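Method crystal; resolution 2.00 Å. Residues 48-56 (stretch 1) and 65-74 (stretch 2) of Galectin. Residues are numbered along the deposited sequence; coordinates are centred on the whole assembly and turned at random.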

ATOM      1  N   GLN A  48      23.300 -14.499  -9.910  1.00 54.05           N
ATOM      2  CA  GLN A  48      23.435 -13.387 -10.837  1.00 53.96           C
ATOM      3  C   GLN A  48      22.822 -13.785 -12.172  1.00 51.72           C
ATOM      4  O   GLN A  48      22.879 -14.952 -12.576  1.00 50.50           O
ATOM      5  CB  GLN A  48      24.899 -12.987 -11.017  1.00 61.89           C
ATOM      6  CG  GLN A  48      25.801 -14.081 -11.569  1.00 66.56           C
ATOM      7  CD  GLN A  48      27.175 -13.550 -11.933  1.00 80.24           C
ATOM      8  OE1 GLN A  48      27.476 -12.375 -11.707  1.00 82.71           O
ATOM      9  NE2 GLN A  48      28.023 -14.414 -12.491  1.00 78.03           N
ATOM     10  N   GLY A  49      22.203 -12.818 -12.845  1.00 45.34           N
ATOM     11  CA  GLY A  49      21.439 -13.158 -14.026  1.00 41.52           C
ATOM     12  C   GLY A  49      20.199 -13.992 -13.779  1.00 35.92           C
ATOM     13  O   GLY A  49      19.598 -14.472 -14.748  1.00 35.12           O
ATOM     14  N   GLY A  50      19.801 -14.197 -12.515  1.00 32.73           N
ATOM     15  CA  GLY A  50      18.513 -14.796 -12.219  1.00 28.92           C
ATOM     16  C   GLY A  50      17.362 -13.901 -12.661  1.00 21.51           C
ATOM     17  O   GLY A  50      17.540 -12.738 -13.024  1.00 21.28           O
ATOM     18  N   ASP A  51      16.154 -14.459 -12.625  1.00 19.08           N
ATOM     19  CA  ASP A  51      14.998 -13.754 -13.164  1.00 22.03           C
ATOM     20  C   ASP A  51      14.747 -12.447 -12.419  1.00 19.16           C
ATOM     21  O   ASP A  51      15.004 -12.334 -11.216  1.00 16.74           O
ATOM     22  CB  ASP A  51      13.754 -14.642 -13.102  1.00 24.32           C
ATOM     23  CG  ASP A  51      13.788 -15.773 -14.127  1.00 34.26           C
ATOM     24  OD1 ASP A  51      14.483 -15.627 -15.155  1.00 30.29           O
ATOM     25  OD2 ASP A  51      13.107 -16.801 -13.912  1.00 42.88           O
ATOM     26  N   ILE A  52      14.290 -11.440 -13.158  1.00 13.69           N
ATOM     27  CA  ILE A  52      13.850 -10.181 -12.570  1.00 14.41           C
ATOM     28  C   ILE A  52      12.449  -9.910 -13.095  1.00 16.21           C
ATOM     29  O   ILE A  52      12.279  -9.356 -14.195  1.00 14.23           O
ATOM     30  CB  ILE A  52      14.800  -9.011 -12.880  1.00 16.57           C
ATOM     31  CG1 ILE A  52      16.216  -9.311 -12.378  1.00 14.19           C
ATOM     32  CG2 ILE A  52      14.248  -7.691 -12.256  1.00  9.42           C
ATOM     33  CD1 ILE A  52      17.219  -8.167 -12.639  1.00 15.75           C
ATOM     34  N   PRO A  53      11.427 -10.300 -12.342  1.00 11.87           N
ATOM     35  CA  PRO A  53      10.045 -10.006 -12.739  1.00 14.64           C
ATOM     36  C   PRO A  53       9.783  -8.548 -13.082  1.00 13.18           C
ATOM     37  O   PRO A  53       8.978  -8.273 -13.983  1.00 11.19           O
ATOM     38  CB  PRO A  53       9.250 -10.445 -11.504  1.00 11.91           C
ATOM     39  CG  PRO A  53      10.056 -11.575 -10.958  1.00 12.71           C
ATOM     40  CD  PRO A  53      11.496 -11.156 -11.153  1.00 11.96           C
ATOM     41  N   PHE A  54      10.426  -7.595 -12.404  1.00 12.77           N
ATOM     42  CA  PHE A  54      10.101  -6.190 -12.643  1.00 12.23           C
ATOM     43  C   PHE A  54      11.308  -5.328 -12.301  1.00 11.71           C
ATOM     44  O   PHE A  54      11.688  -5.219 -11.129  1.00 12.26           O
ATOM     45  CB  PHE A  54       8.873  -5.776 -11.831  1.00  9.94           C
ATOM     46  CG  PHE A  54       8.529  -4.314 -11.926  1.00 13.18           C
ATOM     47  CD1 PHE A  54       8.590  -3.642 -13.142  1.00 12.15           C
ATOM     48  CD2 PHE A  54       8.112  -3.608 -10.791  1.00 12.98           C
ATOM     49  CE1 PHE A  54       8.245  -2.299 -13.231  1.00 11.43           C
ATOM     50  CE2 PHE A  54       7.783  -2.246 -10.867  1.00 10.56           C
ATOM     51  CZ  PHE A  54       7.851  -1.594 -12.090  1.00 11.55           C
ATOM     52  N   ARG A  55      11.892  -4.705 -13.318  1.00 10.72           N
ATOM     53  CA  ARG A  55      12.922  -3.691 -13.138  1.00 10.81           C
ATOM     54  C   ARG A  55      12.345  -2.344 -13.538  1.00 10.76           C
ATOM     55  O   ARG A  55      11.753  -2.208 -14.615  1.00 14.34           O
ATOM     56  CB  ARG A  55      14.186  -3.985 -13.968  1.00  9.92           C
ATOM     57  CG  ARG A  55      15.117  -2.762 -14.109  1.00 13.08           C
ATOM     58  CD  ARG A  55      16.504  -3.089 -14.718  1.00 13.30           C
ATOM     59  NE  ARG A  55      17.276  -3.945 -13.828  1.00 16.32           N
ATOM     60  CZ  ARG A  55      18.506  -4.384 -14.079  1.00 18.30           C
ATOM     61  NH1 ARG A  55      19.126  -4.044 -15.204  1.00 16.32           N
ATOM     62  NH2 ARG A  55      19.116  -5.157 -13.191  1.00 16.61           N
ATOM     63  N   PHE A  56      12.531  -1.359 -12.675  1.00  8.69           N
ATOM     64  CA  PHE A  56      12.167   0.029 -12.920  1.00 10.70           C
ATOM     65  C   PHE A  56      13.460   0.822 -12.994  1.00  8.96           C
ATOM     66  O   PHE A  56      14.264   0.782 -12.057  1.00 10.99           O
ATOM     67  CB  PHE A  56      11.269   0.567 -11.793  1.00  6.89           C
ATOM     68  CG  PHE A  56      10.952   2.060 -11.885  1.00  8.09           C
ATOM     69  CD1 PHE A  56       9.795   2.506 -12.510  1.00  9.55           C
ATOM     70  CD2 PHE A  56      11.785   3.003 -11.300  1.00  9.69           C
ATOM     71  CE1 PHE A  56       9.484   3.879 -12.577  1.00  9.03           C
ATOM     72  CE2 PHE A  56      11.482   4.376 -11.355  1.00 11.37           C
ATOM     73  CZ  PHE A  56      10.322   4.808 -11.994  1.00  9.47           C
TER
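Stretch 2, residues 65-74: MNTLKDGSWG

Strand 65-69 of stretch 2 runs antiparallel to strand 54-56, with 143° between their N-to-C directions and a closest axial approach of 4.9 Å. Beyond it, a type I' turn from Lys 69 to Ser 72, with Asp 70 and Gly 71 at its corners, leads back into strand 72-73.

Along stretch 1, Gly 49 O accepts from a water (2.6 Å) that also donates to Asp 51 OD1 (2.9 Å) and accepts from Gly 71 N (2.9 Å). Gly 50 O packs 3.3 Å from Leu 68 CD2. Asp 51 OD1 takes the amide Asp 70 N at 2.7 Å and 167°, tying stretch 1 to the turn. Reciprocal hydrogen bonds, Ile 52 N to Leu 68 O and Leu 68 N to Ile 52 O, both 2.9 Å, define an antiparallel bridge; Ile 52 CD1 lies 4.1 Å from Trp 73 CH2.

At Pro 53 the chain turns a corner, and Pro 53 O accepts a hydrogen bond from Thr 67 OG1 (2.8 Å). Phe 54 CE1 meets Met 65 CG at 3.8 Å. Between Ile 52 and Arg 55 the register shifts by one, a beta bulge, so Arg 55 pairs with Asn 66: Arg 55 N to Asn 66 O is 3.0 Å, Asn 66 N to Arg 55 O 3.2 Å. Trp 73 CZ2 lies over one guanidinium face, 3.5 Å from Arg 55 NH1. Phe 56 CD1 lies 3.9 Å from Met 65 CG.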

ATOM      1  N   MET A  65      10.850   0.138 -18.069  1.00 14.02           N
ATOM      2  CA  MET A  65      10.483  -1.014 -17.253  1.00 16.94           C
ATOM      3  C   MET A  65      10.540  -2.274 -18.100  1.00 16.66           C
ATOM      4  O   MET A  65      10.133  -2.261 -19.263  1.00 17.26           O
ATOM      5  CB  MET A  65       9.089  -0.846 -16.650  1.00 14.27           C
ATOM      6  CG  MET A  65       8.982   0.392 -15.739  1.00 11.71           C
ATOM      7  SD  MET A  65       7.294   0.754 -15.239  1.00 19.68           S
ATOM      8  CE  MET A  65       6.622   1.517 -16.721  1.00 18.30           C
ATOM      9  N   ASN A  66      11.026  -3.365 -17.520  1.00 13.59           N
ATOM     10  CA  ASN A  66      11.181  -4.590 -18.289  1.00 17.15           C
ATOM     11  C   ASN A  66      11.231  -5.777 -17.343  1.00 15.14           C
ATOM     12  O   ASN A  66      11.243  -5.624 -16.120  1.00 15.51           O
ATOM     13  CB  ASN A  66      12.432  -4.533 -19.166  1.00 16.07           C
ATOM     14  CG  ASN A  66      12.266  -5.295 -20.460  1.00 20.68           C
ATOM     15  OD1 ASN A  66      11.360  -6.122 -20.595  1.00 18.20           O
ATOM     16  ND2 ASN A  66      13.138  -5.017 -21.429  1.00 17.93           N
ATOM     17  N   THR A  67      11.286  -6.968 -17.934  1.00 14.65           N
ATOM     18  CA  THR A  67      11.327  -8.237 -17.234  1.00 13.50           C
ATOM     19  C   THR A  67      12.459  -9.071 -17.811  1.00 18.87           C
ATOM     20  O   THR A  67      12.603  -9.166 -19.036  1.00 16.63           O
ATOM     21  CB  THR A  67      10.003  -9.002 -17.386  1.00 13.15           C
ATOM     22  OG1 THR A  67       8.938  -8.250 -16.782  1.00 15.93           O
ATOM     23  CG2 THR A  67      10.101 -10.360 -16.737  1.00 15.28           C
ATOM     24  N   LEU A  68      13.257  -9.658 -16.930  1.00 17.00           N
ATOM     25  CA  LEU A  68      14.318 -10.586 -17.299  1.00 18.50           C
ATOM     26  C   LEU A  68      13.827 -11.988 -16.974  1.00 19.76           C
ATOM     27  O   LEU A  68      13.650 -12.329 -15.798  1.00 16.79           O
ATOM     28  CB  LEU A  68      15.612 -10.276 -16.548  1.00 11.76           C
ATOM     29  CG  LEU A  68      16.740 -11.285 -16.828  1.00 21.36           C
ATOM     30  CD1 LEU A  68      17.259 -11.158 -18.263  1.00 19.19           C
ATOM     31  CD2 LEU A  68      17.878 -11.136 -15.837  1.00 16.83           C
ATOM     32  N   LYS A  69      13.610 -12.801 -18.009  1.00 22.01           N
ATOM     33  CA  LYS A  69      13.102 -14.160 -17.855  1.00 22.40           C
ATOM     34  C   LYS A  69      14.042 -15.121 -18.575  1.00 31.01           C
ATOM     35  O   LYS A  69      14.183 -15.046 -19.798  1.00 28.95           O
ATOM     36  CB  LYS A  69      11.686 -14.271 -18.420  1.00 21.92           C
ATOM     37  CG  LYS A  69      11.207 -15.700 -18.619  1.00 32.63           C
ATOM     38  CD  LYS A  69       9.702 -15.776 -18.445  1.00 36.38           C
ATOM     39  CE  LYS A  69       9.099 -17.057 -19.013  1.00 38.25           C
ATOM     40  NZ  LYS A  69       7.654 -16.835 -19.329  1.00 38.34           N
ATOM     41  N   ASP A  70      14.686 -16.009 -17.818  1.00 28.71           N
ATOM     42  CA  ASP A  70      15.609 -17.012 -18.349  1.00 35.41           C
ATOM     43  C   ASP A  70      16.676 -16.369 -19.232  1.00 38.30           C
ATOM     44  O   ASP A  70      16.856 -16.717 -20.400  1.00 36.22           O
ATOM     45  CB  ASP A  70      14.855 -18.104 -19.109  1.00 32.67           C
ATOM     46  CG  ASP A  70      13.976 -18.933 -18.204  1.00 41.55           C
ATOM     47  OD1 ASP A  70      14.463 -19.348 -17.126  1.00 43.67           O
ATOM     48  OD2 ASP A  70      12.796 -19.151 -18.564  1.00 42.29           O
ATOM     49  N   GLY A  71      17.387 -15.414 -18.642  1.00 28.77           N
ATOM     50  CA  GLY A  71      18.458 -14.737 -19.333  1.00 27.50           C
ATOM     51  C   GLY A  71      18.037 -13.782 -20.425  1.00 26.37           C
ATOM     52  O   GLY A  71      18.908 -13.163 -21.042  1.00 21.60           O
ATOM     53  N   SER A  72      16.743 -13.616 -20.687  1.00 21.39           N
ATOM     54  CA  SER A  72      16.289 -12.765 -21.784  1.00 21.91           C
ATOM     55  C   SER A  72      15.493 -11.576 -21.252  1.00 24.21           C
ATOM     56  O   SER A  72      14.498 -11.762 -20.543  1.00 22.02           O
ATOM     57  CB  SER A  72      15.443 -13.572 -22.774  1.00 24.44           C
ATOM     58  OG  SER A  72      14.984 -12.747 -23.835  1.00 29.11           O
ATOM     59  N   TRP A  73      15.914 -10.361 -21.610  1.00 17.81           N
ATOM     60  CA  TRP A  73      15.090  -9.182 -21.378  1.00 20.54           C
ATOM     61  C   TRP A  73      13.982  -9.123 -22.422  1.00 25.35           C
ATOM     62  O   TRP A  73      14.196  -9.456 -23.590  1.00 25.01           O
ATOM     63  CB  TRP A  73      15.919  -7.890 -21.429  1.00 14.96           C
ATOM     64  CG  TRP A  73      16.778  -7.649 -20.223  1.00 20.32           C
ATOM     65  CD1 TRP A  73      18.131  -7.804 -20.138  1.00 19.03           C
ATOM     66  CD2 TRP A  73      16.342  -7.216 -18.922  1.00 19.33           C
ATOM     67  NE1 TRP A  73      18.569  -7.488 -18.874  1.00 17.70           N
ATOM     68  CE2 TRP A  73      17.491  -7.133 -18.104  1.00 20.57           C
ATOM     69  CE3 TRP A  73      15.095  -6.889 -18.372  1.00 20.84           C
ATOM     70  CZ2 TRP A  73      17.432  -6.742 -16.762  1.00 17.32           C
ATOM     71  CZ3 TRP A  73      15.035  -6.500 -17.033  1.00 13.67           C
ATOM     72  CH2 TRP A  73      16.203  -6.428 -16.246  1.00 16.24           C
ATOM     73  N   GLY A  74      12.793  -8.700 -21.997  1.00 18.79           N
ATOM     74  CA  GLY A  74      11.636  -8.624 -22.864  1.00 16.60           C
ATOM     75  C   GLY A  74      11.492  -7.284 -23.560  1.00 19.94           C
ATOM     76  O   GLY A  74      12.444  -6.514 -23.702  1.00 19.64           O
TER
HETATM   77  O   HOH W   1      17.198 -14.948 -15.747  1.00 28.46           O